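Local coordinates for LPXTG cell wall surface protein (Streptococcus gordonii, PDB 4IGB), which probably serves as a cell-wall-anchored surface adhesin, of which this chain holds the N-terminal domain and the N2 domain that follows it, at residues 29-34 and 94-100; 65-69 and 142-146; 331-337 and 412-418. All blocks are in the same frame, centred on the assembly; numbering follows the deposited sequence.

Contact 1. Residues 29-34 and 94-100; sequences RKFNLN and FTNIGTV. With SO4 (sulfate ion), chain J.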
loop_
_atom_site.group_PDB
_atom_site.type_symbol
_atom_site.label_atom_id
_atom_site.label_comp_id
_atom_site.label_asym_id
_atom_site.label_seq_id
_atom_site.Cartn_x
_atom_site.Cartn_y
_atom_site.Cartn_z
ATOM N N ARG B 29 -0.554 6.073 6.162
ATOM C CA ARG B 29 -1.417 6.950 5.392
ATOM C C ARG B 29 -2.466 6.167 4.636
ATOM O O ARG B 29 -2.139 5.269 3.864
ATOM C CB ARG B 29 -0.619 7.764 4.391
ATOM C CG ARG B 29 -1.529 8.601 3.530
ATOM C CD ARG B 29 -0.755 9.625 2.755
ATOM N NE ARG B 29 -1.670 10.605 2.186
ATOM C CZ ARG B 29 -1.288 11.772 1.693
ATOM N NH1 ARG B 29 0.002 12.108 1.716
ATOM N NH2 ARG B 29 -2.200 12.601 1.193
ATOM N N LYS B 30 -3.725 6.527 4.838
ATOM C CA LYS B 30 -4.807 5.917 4.084
ATOM C C LYS B 30 -5.167 6.836 2.925
ATOM O O LYS B 30 -5.508 8.003 3.128
ATOM C CB LYS B 30 -6.025 5.691 4.974
ATOM C CG LYS B 30 -7.159 4.898 4.324
ATOM C CD LYS B 30 -8.279 4.630 5.344
ATOM C CE LYS B 30 -9.149 3.451 4.913
ATOM N NZ LYS B 30 -10.359 3.329 5.773
ATOM N N PHE B 31 -5.090 6.319 1.705
ATOM C CA PHE B 31 -5.361 7.161 0.551
ATOM C C PHE B 31 -6.846 7.512 0.436
ATOM O O PHE B 31 -7.711 6.817 0.971
ATOM C CB PHE B 31 -4.879 6.477 -0.730
ATOM C CG PHE B 31 -3.383 6.441 -0.873
ATOM C CD1 PHE B 31 -2.646 7.614 -0.883
ATOM C CD2 PHE B 31 -2.716 5.231 -0.997
ATOM C CE1 PHE B 31 -1.264 7.584 -1.014
ATOM C CE2 PHE B 31 -1.352 5.189 -1.149
ATOM C CZ PHE B 31 -0.617 6.372 -1.153
ATOM N N ASN B 32 -7.130 8.580 -0.295
ATOM C CA ASN B 32 -8.503 8.990 -0.559
ATOM C C ASN B 32 -9.098 8.266 -1.760
ATOM O O ASN B 32 -8.761 8.558 -2.911
ATOM C CB ASN B 32 -8.565 10.504 -0.777
ATOM C CG ASN B 32 -8.149 11.274 0.450
ATOM O OD1 ASN B 32 -8.591 10.961 1.549
ATOM N ND2 ASN B 32 -7.280 12.277 0.278
ATOM N N LEU B 33 -9.983 7.318 -1.489
ATOM C CA LEU B 33 -10.680 6.617 -2.552
ATOM C C LEU B 33 -12.151 6.732 -2.250
ATOM O O LEU B 33 -12.606 6.282 -1.195
ATOM C CB LEU B 33 -10.279 5.141 -2.602
ATOM C CG LEU B 33 -8.936 4.771 -3.221
ATOM C CD1 LEU B 33 -7.815 5.445 -2.478
ATOM C CD2 LEU B 33 -8.765 3.259 -3.178
ATOM N N ASN B 34 -12.904 7.345 -3.156
ATOM C CA ASN B 34 -14.308 7.572 -2.883
ATOM C C ASN B 34 -15.113 7.652 -4.164
ATOM O O ASN B 34 -14.538 7.603 -5.264
ATOM C CB ASN B 34 -14.483 8.831 -2.038
ATOM C CG ASN B 34 -13.816 10.037 -2.659
ATOM O OD1 ASN B 34 -14.255 10.524 -3.705
ATOM N ND2 ASN B 34 -12.751 10.533 -2.018
ATOM N N PHE B 94 -8.844 5.650 -9.393
ATOM C CA PHE B 94 -9.107 6.710 -8.433
ATOM C C PHE B 94 -8.062 7.780 -8.651
ATOM O O PHE B 94 -6.884 7.539 -8.449
ATOM C CB PHE B 94 -9.056 6.193 -6.992
ATOM C CG PHE B 94 -10.091 5.154 -6.683
ATOM C CD1 PHE B 94 -11.273 5.499 -6.049
ATOM C CD2 PHE B 94 -9.875 3.823 -7.016
ATOM C CE1 PHE B 94 -12.240 4.532 -5.765
ATOM C CE2 PHE B 94 -10.837 2.848 -6.747
ATOM C CZ PHE B 94 -12.020 3.208 -6.111
ATOM N N THR B 95 -8.496 8.961 -9.081
ATOM C CA THR B 95 -7.570 10.032 -9.428
ATOM C C THR B 95 -7.283 10.983 -8.256
ATOM O O THR B 95 -8.198 11.444 -7.581
ATOM C CB THR B 95 -8.097 10.873 -10.624
ATOM O OG1 THR B 95 -8.329 10.023 -11.751
ATOM C CG2 THR B 95 -7.078 11.938 -11.018
ATOM N N ASN B 96 -6.010 11.310 -8.059
ATOM C CA ASN B 96 -5.597 12.221 -7.000
ATOM C C ASN B 96 -6.076 11.752 -5.632
ATOM O O ASN B 96 -6.923 12.391 -5.009
ATOM C CB ASN B 96 -6.100 13.643 -7.270
ATOM C CG ASN B 96 -5.480 14.648 -6.336
ATOM O OD1 ASN B 96 -4.484 14.347 -5.674
ATOM N ND2 ASN B 96 -6.062 15.843 -6.264
ATOM N N ILE B 97 -5.522 10.634 -5.179
ATOM C CA ILE B 97 -5.922 10.007 -3.931
ATOM C C ILE B 97 -5.095 10.570 -2.797
ATOM O O ILE B 97 -5.313 10.236 -1.632
ATOM C CB ILE B 97 -5.718 8.475 -3.980
ATOM C CG1 ILE B 97 -4.229 8.124 -3.988
ATOM C CG2 ILE B 97 -6.440 7.863 -5.190
ATOM C CD1 ILE B 97 -3.973 6.630 -4.204
ATOM N N GLY B 98 -4.128 11.411 -3.153
ATOM C CA GLY B 98 -3.292 12.059 -2.165
ATOM C C GLY B 98 -2.085 12.688 -2.827
ATOM O O GLY B 98 -1.819 12.455 -4.010
ATOM N N THR B 99 -1.364 13.504 -2.067
ATOM C CA THR B 99 -0.099 14.060 -2.517
ATOM C C THR B 99 1.025 13.530 -1.644
ATOM O O THR B 99 0.966 13.623 -0.412
ATOM C CB THR B 99 -0.120 15.578 -2.453
ATOM O OG1 THR B 99 -1.229 16.055 -3.223
ATOM C CG2 THR B 99 1.190 16.167 -3.004
ATOM N N VAL B 100 2.042 12.962 -2.280
ATOM C CA VAL B 100 3.133 12.320 -1.559
ATOM C C VAL B 100 4.471 12.758 -2.157
ATOM O O VAL B 100 4.685 12.637 -3.370
ATOM C CB VAL B 100 3.032 10.783 -1.659
ATOM C CG1 VAL B 100 4.192 10.132 -0.954
ATOM C CG2 VAL B 100 1.704 10.274 -1.097
HETATM S S SO4 J . -8.196 2.572 9.041
HETATM O O1 SO4 J . -8.225 1.676 10.195
HETATM O O2 SO4 J . -8.433 1.805 7.829
HETATM O O3 SO4 J . -6.890 3.223 8.980
HETATM O O4 SO4 J . -9.260 3.570 9.161
HETATM O O HOH W 1 -2.390 14.919 0.473
#

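Contact 2. Residues 65-69 and 142-146; sequences YPGEM and SELWE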
loop_
_atom_site.group_PDB
_atom_site.type_symbol
_atom_site.label_atom_id
_atom_site.label_comp_id
_atom_site.label_asym_id
_atom_site.label_seq_id
_atom_site.Cartn_x
_atom_site.Cartn_y
_atom_site.Cartn_z
ATOM N N TYR B 65 -28.820 2.744 5.464
ATOM C CA TYR B 65 -27.584 3.281 5.996
ATOM C C TYR B 65 -27.197 4.536 5.202
ATOM O O TYR B 65 -27.372 4.581 3.987
ATOM C CB TYR B 65 -26.473 2.234 5.911
ATOM C CG TYR B 65 -26.554 1.106 6.913
ATOM C CD1 TYR B 65 -27.477 0.074 6.766
ATOM C CD2 TYR B 65 -25.674 1.044 7.986
ATOM C CE1 TYR B 65 -27.538 -0.970 7.680
ATOM C CE2 TYR B 65 -25.724 0.001 8.900
ATOM C CZ TYR B 65 -26.658 -1.002 8.744
ATOM O OH TYR B 65 -26.705 -2.040 9.659
ATOM N N PRO B 66 -26.674 5.563 5.887
ATOM C CA PRO B 66 -26.272 6.797 5.205
ATOM C C PRO B 66 -24.793 6.715 4.814
ATOM O O PRO B 66 -24.018 6.150 5.592
ATOM C CB PRO B 66 -26.483 7.865 6.289
ATOM C CG PRO B 66 -26.637 7.087 7.629
ATOM C CD PRO B 66 -26.390 5.635 7.330
ATOM N N GLY B 67 -24.393 7.248 3.654
ATOM C CA GLY B 67 -25.281 7.958 2.749
ATOM C C GLY B 67 -25.207 7.538 1.286
ATOM O O GLY B 67 -26.173 6.992 0.766
ATOM N N GLU B 68 -24.090 7.801 0.609
ATOM C CA GLU B 68 -24.027 7.589 -0.850
ATOM C C GLU B 68 -23.054 6.484 -1.271
ATOM O O GLU B 68 -21.949 6.357 -0.741
ATOM C CB GLU B 68 -23.721 8.895 -1.596
ATOM C CG GLU B 68 -24.700 10.043 -1.297
ATOM C CD GLU B 68 -26.122 9.778 -1.756
ATOM O OE1 GLU B 68 -26.322 9.112 -2.783
ATOM O OE2 GLU B 68 -27.062 10.262 -1.096
ATOM N N MET B 69 -23.488 5.679 -2.231
ATOM C CA MET B 69 -22.745 4.491 -2.623
ATOM C C MET B 69 -22.757 4.331 -4.135
ATOM O O MET B 69 -23.748 4.648 -4.801
ATOM C CB MET B 69 -23.377 3.247 -1.989
ATOM C CG MET B 69 -22.923 1.925 -2.599
ATOM S SD MET B 69 -23.697 0.485 -1.831
ATOM C CE MET B 69 -22.795 0.415 -0.282
ATOM N N SER B 142 -18.170 3.207 -0.985
ATOM C CA SER B 142 -18.944 4.050 -0.083
ATOM C C SER B 142 -18.163 4.277 1.183
ATOM O O SER B 142 -17.141 3.634 1.428
ATOM C CB SER B 142 -20.243 3.366 0.316
ATOM O OG SER B 142 -19.977 2.407 1.327
ATOM N N GLU B 143 -18.666 5.177 2.018
ATOM C CA GLU B 143 -18.082 5.315 3.336
ATOM C C GLU B 143 -19.066 4.911 4.425
ATOM O O GLU B 143 -19.034 5.447 5.518
ATOM C CB GLU B 143 -17.504 6.720 3.536
ATOM C CG GLU B 143 -16.310 6.988 2.623
ATOM C CD GLU B 143 -15.763 8.402 2.735
ATOM O OE1 GLU B 143 -14.554 8.552 2.965
ATOM O OE2 GLU B 143 -16.532 9.368 2.568
ATOM N N LEU B 144 -19.933 3.946 4.127
ATOM C CA LEU B 144 -20.858 3.433 5.143
ATOM C C LEU B 144 -20.124 2.870 6.359
ATOM O O LEU B 144 -20.607 2.992 7.481
ATOM C CB LEU B 144 -21.749 2.311 4.601
ATOM C CG LEU B 144 -22.741 2.502 3.460
ATOM C CD1 LEU B 144 -23.811 1.419 3.562
ATOM C CD2 LEU B 144 -23.351 3.895 3.478
ATOM N N TRP B 145 -18.980 2.229 6.122
ATOM C CA TRP B 145 -18.297 1.441 7.142
ATOM C C TRP B 145 -17.008 2.105 7.615
ATOM O O TRP B 145 -16.770 2.218 8.815
ATOM C CB TRP B 145 -18.011 0.038 6.603
ATOM C CG TRP B 145 -19.211 -0.550 5.933
ATOM C CD1 TRP B 145 -19.321 -0.942 4.629
ATOM C CD2 TRP B 145 -20.488 -0.791 6.533
ATOM N NE1 TRP B 145 -20.589 -1.423 4.383
ATOM C CE2 TRP B 145 -21.325 -1.338 5.538
ATOM C CE3 TRP B 145 -21.006 -0.597 7.817
ATOM C CZ2 TRP B 145 -22.650 -1.699 5.787
ATOM C CZ3 TRP B 145 -22.332 -0.952 8.063
ATOM C CH2 TRP B 145 -23.134 -1.494 7.051
ATOM N N GLU B 146 -16.180 2.524 6.661
ATOM C CA GLU B 146 -14.967 3.278 6.945
ATOM C C GLU B 146 -14.873 4.412 5.943
ATOM O O GLU B 146 -15.505 4.368 4.884
ATOM C CB GLU B 146 -13.708 2.433 6.729
ATOM C CG GLU B 146 -13.681 1.062 7.345
ATOM C CD GLU B 146 -12.416 0.299 6.953
ATOM O OE1 GLU B 146 -11.531 0.891 6.287
ATOM O OE2 GLU B 146 -12.310 -0.892 7.307
HETATM O O HOH W 2 -20.703 7.035 1.537
#

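Contact 3. Residues 331-337 and 412-418; sequences SSIEMVQ and TVTLHVD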
loop_
_atom_site.group_PDB
_atom_site.type_symbol
_atom_site.label_atom_id
_atom_site.label_comp_id
_atom_site.label_asym_id
_atom_site.label_seq_id
_atom_site.Cartn_x
_atom_site.Cartn_y
_atom_site.Cartn_z
ATOM N N SER B 331 15.017 -3.378 9.126
ATOM C CA SER B 331 16.197 -4.217 9.060
ATOM C C SER B 331 17.386 -3.435 8.509
ATOM O O SER B 331 18.538 -3.799 8.724
ATOM C CB SER B 331 15.912 -5.428 8.171
ATOM O OG SER B 331 14.817 -6.159 8.701
ATOM N N SER B 332 17.107 -2.369 7.776
ATOM C CA SER B 332 18.175 -1.524 7.267
ATOM C C SER B 332 17.725 -0.076 7.134
ATOM O O SER B 332 16.559 0.209 6.842
ATOM C CB SER B 332 18.647 -2.033 5.903
ATOM O OG SER B 332 17.643 -1.798 4.946
ATOM N N ILE B 333 18.663 0.838 7.356
ATOM C CA ILE B 333 18.448 2.233 7.046
ATOM C C ILE B 333 19.682 2.745 6.330
ATOM O O ILE B 333 20.799 2.555 6.801
ATOM C CB ILE B 333 18.221 3.075 8.309
ATOM C CG1 ILE B 333 16.927 2.648 9.024
ATOM C CG2 ILE B 333 18.175 4.557 7.956
ATOM C CD1 ILE B 333 16.731 3.357 10.409
ATOM N N GLU B 334 19.477 3.397 5.193
ATOM C CA GLU B 334 20.575 3.914 4.402
ATOM C C GLU B 334 20.183 5.258 3.826
ATOM O O GLU B 334 18.999 5.558 3.664
ATOM C CB GLU B 334 20.935 2.935 3.277
ATOM C CG GLU B 334 21.108 1.504 3.753
ATOM C CD GLU B 334 21.496 0.537 2.633
ATOM O OE1 GLU B 334 21.579 0.968 1.458
ATOM O OE2 GLU B 334 21.717 -0.664 2.936
ATOM N N MET B 335 21.189 6.076 3.541
ATOM C CA MET B 335 20.986 7.347 2.883
ATOM C C MET B 335 21.907 7.335 1.681
ATOM O O MET B 335 23.101 7.048 1.810
ATOM C CB MET B 335 21.354 8.507 3.810
ATOM C CG MET B 335 20.568 8.528 5.113
ATOM S SD MET B 335 21.069 7.213 6.228
ATOM C CE MET B 335 20.372 7.842 7.778
ATOM N N VAL B 336 21.337 7.630 0.518
ATOM C CA VAL B 336 22.049 7.545 -0.745
ATOM C C VAL B 336 22.210 8.940 -1.307
ATOM O O VAL B 336 21.218 9.617 -1.580
ATOM C CB VAL B 336 21.258 6.728 -1.792
ATOM C CG1 VAL B 336 21.975 6.751 -3.134
ATOM C CG2 VAL B 336 21.055 5.295 -1.333
ATOM N N GLN B 337 23.457 9.365 -1.467
ATOM C CA GLN B 337 23.773 10.621 -2.138
ATOM C C GLN B 337 24.306 10.321 -3.534
ATOM O O GLN B 337 24.900 9.266 -3.774
ATOM C CB GLN B 337 24.857 11.385 -1.373
ATOM C CG GLN B 337 24.390 12.630 -0.664
ATOM C CD GLN B 337 23.956 13.765 -1.591
ATOM O OE1 GLN B 337 23.761 13.576 -2.793
ATOM N NE2 GLN B 337 23.798 14.962 -1.018
ATOM N N THR B 412 20.035 15.910 -4.623
ATOM C CA THR B 412 18.909 15.294 -3.925
ATOM C C THR B 412 19.466 14.103 -3.159
ATOM O O THR B 412 20.353 13.400 -3.652
ATOM C CB THR B 412 17.805 14.836 -4.920
ATOM O OG1 THR B 412 17.168 15.990 -5.477
ATOM C CG2 THR B 412 16.728 13.977 -4.232
ATOM N N VAL B 413 18.982 13.879 -1.941
ATOM C CA VAL B 413 19.432 12.711 -1.215
ATOM C C VAL B 413 18.215 11.875 -0.917
ATOM O O VAL B 413 17.112 12.407 -0.853
ATOM C CB VAL B 413 20.246 13.065 0.059
ATOM C CG1 VAL B 413 19.339 13.631 1.176
ATOM C CG2 VAL B 413 20.985 11.857 0.538
ATOM N N THR B 414 18.407 10.567 -0.774
ATOM C CA THR B 414 17.286 9.644 -0.572
ATOM C C THR B 414 17.455 8.736 0.636
ATOM O O THR B 414 18.457 8.039 0.765
ATOM C CB THR B 414 17.062 8.762 -1.818
ATOM O OG1 THR B 414 16.805 9.609 -2.938
ATOM C CG2 THR B 414 15.870 7.827 -1.622
ATOM N N LEU B 415 16.456 8.732 1.508
ATOM C CA LEU B 415 16.471 7.855 2.666
ATOM C C LEU B 415 15.824 6.545 2.290
ATOM O O LEU B 415 14.778 6.520 1.644
ATOM C CB LEU B 415 15.715 8.482 3.832
ATOM C CG LEU B 415 15.512 7.649 5.100
ATOM C CD1 LEU B 415 16.843 7.259 5.749
ATOM C CD2 LEU B 415 14.642 8.425 6.090
ATOM N N HIS B 416 16.480 5.460 2.672
ATOM C CA HIS B 416 15.890 4.144 2.569
ATOM C C HIS B 416 15.713 3.550 3.957
ATOM O O HIS B 416 16.595 3.659 4.807
ATOM C CB HIS B 416 16.764 3.236 1.716
ATOM C CG HIS B 416 16.951 3.737 0.323
ATOM N ND1 HIS B 416 16.171 3.311 -0.728
ATOM C CD2 HIS B 416 17.805 4.654 -0.188
ATOM C CE1 HIS B 416 16.547 3.932 -1.833
ATOM N NE2 HIS B 416 17.539 4.750 -1.534
ATOM N N VAL B 417 14.557 2.933 4.163
ATOM C CA VAL B 417 14.216 2.222 5.384
ATOM C C VAL B 417 13.575 0.934 4.872
ATOM O O VAL B 417 12.553 0.995 4.211
ATOM C CB VAL B 417 13.184 3.021 6.219
ATOM C CG1 VAL B 417 12.702 2.208 7.417
ATOM C CG2 VAL B 417 13.777 4.362 6.672
ATOM N N ASP B 418 14.197 -0.216 5.136
ATOM C CA ASP B 418 13.883 -1.450 4.397
ATOM C C ASP B 418 13.776 -1.137 2.897
ATOM O O ASP B 418 14.699 -0.562 2.337
ATOM C CB ASP B 418 12.620 -2.128 4.924
ATOM C CG ASP B 418 12.786 -2.645 6.338
ATOM O OD1 ASP B 418 13.936 -2.671 6.832
ATOM O OD2 ASP B 418 11.771 -3.040 6.950
HETATM O O HOH W 3 12.420 -5.109 8.870
HETATM O O HOH W 4 17.116 0.227 3.218
#

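Contact 1. Residues 29-34 and 94-100
Asn32 and Ile97 are joined by a short, nearly straight backbone bond: Asn32 N gives its hydrogen to Ile97 O at 2.8 Å, with 167° at the hydrogen. The donor lies in the carbonyl plane and meets a lone pair. A looser C-H...O contact accompanies it, Ile97 CA to Asn32 O at 3.3 Å, although no regular strand pairing forms here.

Ile97 then divides its branches between two neighbours. Its CG1 stands between the backbone N and the carbonyl carbon (chi1 70°), which carries CD1 over one face of the Phe31 ring, 3.8 Å from the centroid and displaced toward the rim. The other branch, CG2, runs beside Leu33 CD1. Leu33 in turn crosses Phe94 at about a right angle and lays CG over the ring face, 3.9 Å from its centroid. Val100 CG2 comes up to the edge of Phe31, near the ring plane, 4.0 Å from CE1.

Arg29 reaches along the flank with its chain extended. Its NH1 donates to Thr99 O at 2.8 Å, but the bond is bent and the donor stands above the carbonyl plane. Lys30 NZ is engaged by a salt bridge to Glu146 OE1 and a hydrogen bond to Ser147 O; a weak bond to O2 of a sulfate, probably from the crystallisation liquor, is added to these.

The strand 29-30 belongs to one sheet of the N-terminal domain and the strand 84-100 to another; Ile180, from the latter sheet, also packs on Phe31 and Ile97. The chemistry is thus that of a seam between sheets: aliphatic C-H groups over ring faces within, one backbone bond fixing the level of the chains, and at the rim a guanidinium bonded to Thr99 O.

Contact 2. Residues 65-69 and 142-146
Tyr65 offers one face of its ring to the indole of Trp145, whose CH2 stands 3.5 Å above the ring plane and off toward the rim. The planes are inclined at 58° and the centroids lie 5.0 Å apart, an oblique pairing in which the two side chains cross at about a right angle. Leu144 CB lies over the centre of the Trp145 ring, on the same side of the indole plane as Tyr65, and Trp145 NE1 is bonded to Tyr157 OH.

Leu144 divides its two methyls. Its CD1 touches Tyr65 CB at 3.6 Å and Met69 CE at 4.1 Å, while CD2 presses on Pro66 O, the carbonyl oxygen of the cis peptide joining Pro66 to Gly67.

The loop carrying Leu144 and Trp145 leaves strand 135-142 through an ST turn: with OG set between its backbone N and carbonyl carbon (chi1 79°), Ser142 accepts from Leu144 N in an almost straight bond of 3.2 Å. Strand 68-75 runs antiparallel beside 135-142 in the six-stranded sheet of the N-terminal domain, and at its start Met69, its chain bent at the thioether, brings CE to 3.8 Å from Ser142 OG. Where the strands part, a water fills in for a direct backbone bond, donating to Glu68 O at 2.7 Å and accepting from Glu143 N at 2.8 Å. The Glu68 carboxylate is hydrogen-bonded to His51 NE2 and Ser53 OG.

Contact 3. Residues 331-337 and 412-418
With CG opposite its carbonyl carbon and beside its own N (chi1 -66°), Asp418 swings its carboxylate to the start of the partner chain. There OD1 accepts from Ser331 N at 2.6 Å, on the lone pair facing the other carboxylate oxygen, and more weakly from Ser332 N at 3.3 Å. The same segment end is tied by backbone, Asp418 N donating to Ser332 O. Two waters close the edges: one links Ser331 OG with Asp418 OD2, the other Ser332 OG with Asp418 O.

Further along, the chains run as regular antiparallel strands, 162° between their directions. Glu334 with His416 and Val336 with Thr414 are hydrogen-bonded pairs; the shortest of their bonds, His416 N to Glu334 O at 2.7 Å, is almost straight. Ile333 with Val417 and Met335 with Leu415 are non-hydrogen-bonded pairs, their alpha hydrogens directed at carbonyls across the gap.

Side chains alternate accordingly. On the Ile333 and Met335 face, Leu415 has CG anti to its backbone N (chi1 174°), and its CD1 touches both Ile333 CG2, at 3.7 Å, and Met335 CG, at 4.0 Å. Val413 CG2 meets Gln337 CG at 3.7 Å, the two side chains crossing at about a right angle; Gln337 NE2 is bonded to Asn411 OD1. On the other face, Val336 CG2 approaches His416 CD2 at 3.5 Å, slanting against the imidazole.

In the N2 domain, placed by sequence in the adhesin clan, strand 333-338 lies between 371-376 and 409-417. The face with Ile333, Met335, Leu415 and Val413 is packed by Phe317 of strand 310-317 and by Ile389, Ile391 and Tyr393 of strand 389-397, while Asp418 OD2 makes a salt bridge to Arg263 on strand 261-264 of the N-terminal domain.

In the fold
Contacts 1 and 2 belong to the N-terminal domain and alternate along the chain, their centres 18 Å apart. They meet directly through a salt bridge, Lys30 NZ to Glu146 OE1 at 2.8 Å, and both reach the six-stranded sheet. Contact 3 follows later in sequence, in the N2 domain; its centre is 25 Å from that of contact 1, with about 11 Å between nearest atoms, and 40 Å from that of contact 2, across the centre of the chain. The sodium ion, bound by Asp198, Asp200 and Thr248, is about 10 Å from the Trp145 side chain of contact 2, without being bound by any of the three contacts.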